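Local coordinates for occlusion-derived virus envelope protein E66 (Autographa californica nucleopolyhedrovirus, PDB 3VSN), which is essential for oral infectivity and has chondroitin lyase activity that may digest the peritrophic matrix barrier of the host midgut, at residues 84-89 and 144-149. Sequence-based numbering, arbitrary orientation.
Sequences TLIGYC and MPEVFM
The carboxylate of Glu146 is held at both oxygens, OE2 in a salt bridge with Arg194 and OE1 in another with Lys49, while the foot of the same side chain, CB, rests against the methyl end of Ile86. That last contact, Ile86 CD1 to Glu146 CB, is 3.9 Å. Beyond CG the glutamate runs out extended (chi2 169°), which carries its charged end away from the hydrocarbon contact to the two bases. Its side chain lies about 10 Å from that of the catalytic Asn191, which shares helix 189-205 with Arg194.

Val147 gives most of what residues 144-149 bring to this contact, using its two methyls on different partners. CG2 lies against the outer part of Ile86, 3.8 Å from Ile86 CD1 and 3.9 Å from Ile86 CG1. The other methyl, CG1, meets Leu85 CD1 at 3.8 Å. Ile86 reaches across because its CG1-CD1 arm is stretched (chi2 164°), ending beside both Val147 and Glu146. No hydrogen bond links the segments, so apolar van der Waals contact alone joins them. The closest CA atoms across the two segments are those of Ile86 and Val147, 5.8 Å apart, and the axes of the two short segments approach to 9.3 Å, their directions 27° apart. At Pro145, segment 144-149 is kinked, because the ring nitrogen has no bond to the turn before.

This buried seam joins helices 75-93 and 138-154 in the N-terminal helical domain, part of the alpha/alpha toroid. Helix 103-119 packs against both, with Ile116 touching Leu85 and Leu113 touching Phe148, while helix 161-175 meets helix 138-154 through Pro145 and Phe148.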
loop_
_atom_site.group_PDB
_atom_site.type_symbol
_atom_site.label_atom_id
_atom_site.label_comp_id
_atom_site.label_asym_id
_atom_site.label_seq_id
_atom_site.Cartn_x
_atom_site.Cartn_y
_atom_site.Cartn_z
ATOM N N THR A 84 8.334 21.080 -13.595
ATOM C CA THR A 84 7.785 21.383 -14.913
ATOM C C THR A 84 8.837 21.220 -16.019
ATOM O O THR A 84 8.526 20.704 -17.096
ATOM C CB THR A 84 7.136 22.784 -14.932
ATOM O OG1 THR A 84 6.182 22.872 -13.865
ATOM C CG2 THR A 84 6.425 23.046 -16.246
ATOM N N LEU A 85 10.074 21.639 -15.743
ATOM C CA LEU A 85 11.192 21.419 -16.667
ATOM C C LEU A 85 11.445 19.931 -16.917
ATOM O O LEU A 85 11.632 19.515 -18.063
ATOM C CB LEU A 85 12.475 22.088 -16.157
ATOM C CG LEU A 85 12.625 23.600 -16.341
ATOM C CD1 LEU A 85 13.875 24.084 -15.626
ATOM C CD2 LEU A 85 12.667 23.974 -17.817
ATOM N N ILE A 86 11.453 19.142 -15.844
ATOM C CA ILE A 86 11.612 17.689 -15.960
ATOM C C ILE A 86 10.459 17.093 -16.774
ATOM O O ILE A 86 10.685 16.265 -17.658
ATOM C CB ILE A 86 11.751 17.004 -14.579
ATOM C CG1 ILE A 86 13.065 17.432 -13.907
ATOM C CG2 ILE A 86 11.691 15.481 -14.716
ATOM C CD1 ILE A 86 13.130 17.149 -12.418
ATOM N N GLY A 87 9.234 17.536 -16.494
ATOM C CA GLY A 87 8.061 17.103 -17.264
ATOM C C GLY A 87 8.194 17.383 -18.756
ATOM O O GLY A 87 7.794 16.563 -19.591
ATOM N N TYR A 88 8.758 18.544 -19.089
ATOM C CA TYR A 88 9.007 18.911 -20.483
ATOM C C TYR A 88 10.119 18.076 -21.130
ATOM O O TYR A 88 10.063 17.801 -22.328
ATOM C CB TYR A 88 9.311 20.408 -20.614
ATOM C CG TYR A 88 8.091 21.277 -20.874
ATOM C CD1 TYR A 88 7.658 22.206 -19.929
ATOM C CD2 TYR A 88 7.373 21.167 -22.068
ATOM C CE1 TYR A 88 6.549 23.004 -20.166
ATOM C CE2 TYR A 88 6.261 21.959 -22.313
ATOM C CZ TYR A 88 5.855 22.873 -21.360
ATOM O OH TYR A 88 4.755 23.665 -21.599
ATOM N N CYS A 89 11.118 17.677 -20.340
ATOM C CA CYS A 89 12.150 16.750 -20.816
ATOM C C CYS A 89 11.537 15.433 -21.266
ATOM O O CYS A 89 11.896 14.902 -22.318
ATOM C CB CYS A 89 13.195 16.475 -19.733
ATOM S SG CYS A 89 14.303 17.858 -19.408
ATOM N N MET A 144 16.412 20.022 -7.974
ATOM C CA MET A 144 17.257 20.750 -8.926
ATOM C C MET A 144 18.337 19.898 -9.618
ATOM O O MET A 144 18.483 19.986 -10.834
ATOM C CB MET A 144 17.871 21.997 -8.284
ATOM C CG MET A 144 18.544 22.933 -9.278
ATOM S SD MET A 144 19.395 24.281 -8.441
ATOM C CE MET A 144 20.809 23.422 -7.746
ATOM N N PRO A 145 19.089 19.068 -8.860
ATOM C CA PRO A 145 20.070 18.222 -9.548
ATOM C C PRO A 145 19.442 17.279 -10.581
ATOM O O PRO A 145 20.071 16.973 -11.594
ATOM C CB PRO A 145 20.715 17.438 -8.404
ATOM C CG PRO A 145 20.592 18.354 -7.233
ATOM C CD PRO A 145 19.221 18.953 -7.395
ATOM N N GLU A 146 18.206 16.847 -10.329
ATOM C CA GLU A 146 17.445 16.051 -11.297
ATOM C C GLU A 146 17.131 16.833 -12.576
ATOM O O GLU A 146 17.078 16.250 -13.661
ATOM C CB GLU A 146 16.167 15.485 -10.660
ATOM C CG GLU A 146 16.444 14.392 -9.633
ATOM C CD GLU A 146 15.234 13.998 -8.794
ATOM O OE1 GLU A 146 14.206 14.715 -8.798
ATOM O OE2 GLU A 146 15.318 12.957 -8.110
ATOM N N VAL A 147 16.936 18.147 -12.448
ATOM C CA VAL A 147 16.721 19.020 -13.610
ATOM C C VAL A 147 17.956 19.026 -14.513
ATOM O O VAL A 147 17.846 18.816 -15.723
ATOM C CB VAL A 147 16.359 20.465 -13.194
ATOM C CG1 VAL A 147 16.263 21.377 -14.408
ATOM C CG2 VAL A 147 15.048 20.482 -12.425
ATOM N N PHE A 148 19.124 19.251 -13.911
ATOM C CA PHE A 148 20.396 19.222 -14.632
ATOM C C PHE A 148 20.559 17.911 -15.394
ATOM O O PHE A 148 20.879 17.913 -16.587
ATOM C CB PHE A 148 21.572 19.418 -13.670
ATOM C CG PHE A 148 21.822 20.854 -13.293
ATOM C CD1 PHE A 148 22.740 21.623 -14.008
ATOM C CD2 PHE A 148 21.155 21.437 -12.221
ATOM C CE1 PHE A 148 22.978 22.944 -13.665
ATOM C CE2 PHE A 148 21.390 22.761 -11.872
ATOM C CZ PHE A 148 22.306 23.515 -12.595
ATOM N N MET A 149 20.312 16.799 -14.701
ATOM C CA MET A 149 20.459 15.475 -15.286
ATOM C C MET A 149 19.491 15.234 -16.450
ATOM O O MET A 149 19.913 14.818 -17.529
ATOM C CB MET A 149 20.294 14.397 -14.210
ATOM C CG MET A 149 20.485 12.983 -14.731
ATOM S SD MET A 149 20.352 11.768 -13.414
ATOM C CE MET A 149 20.760 10.279 -14.310
#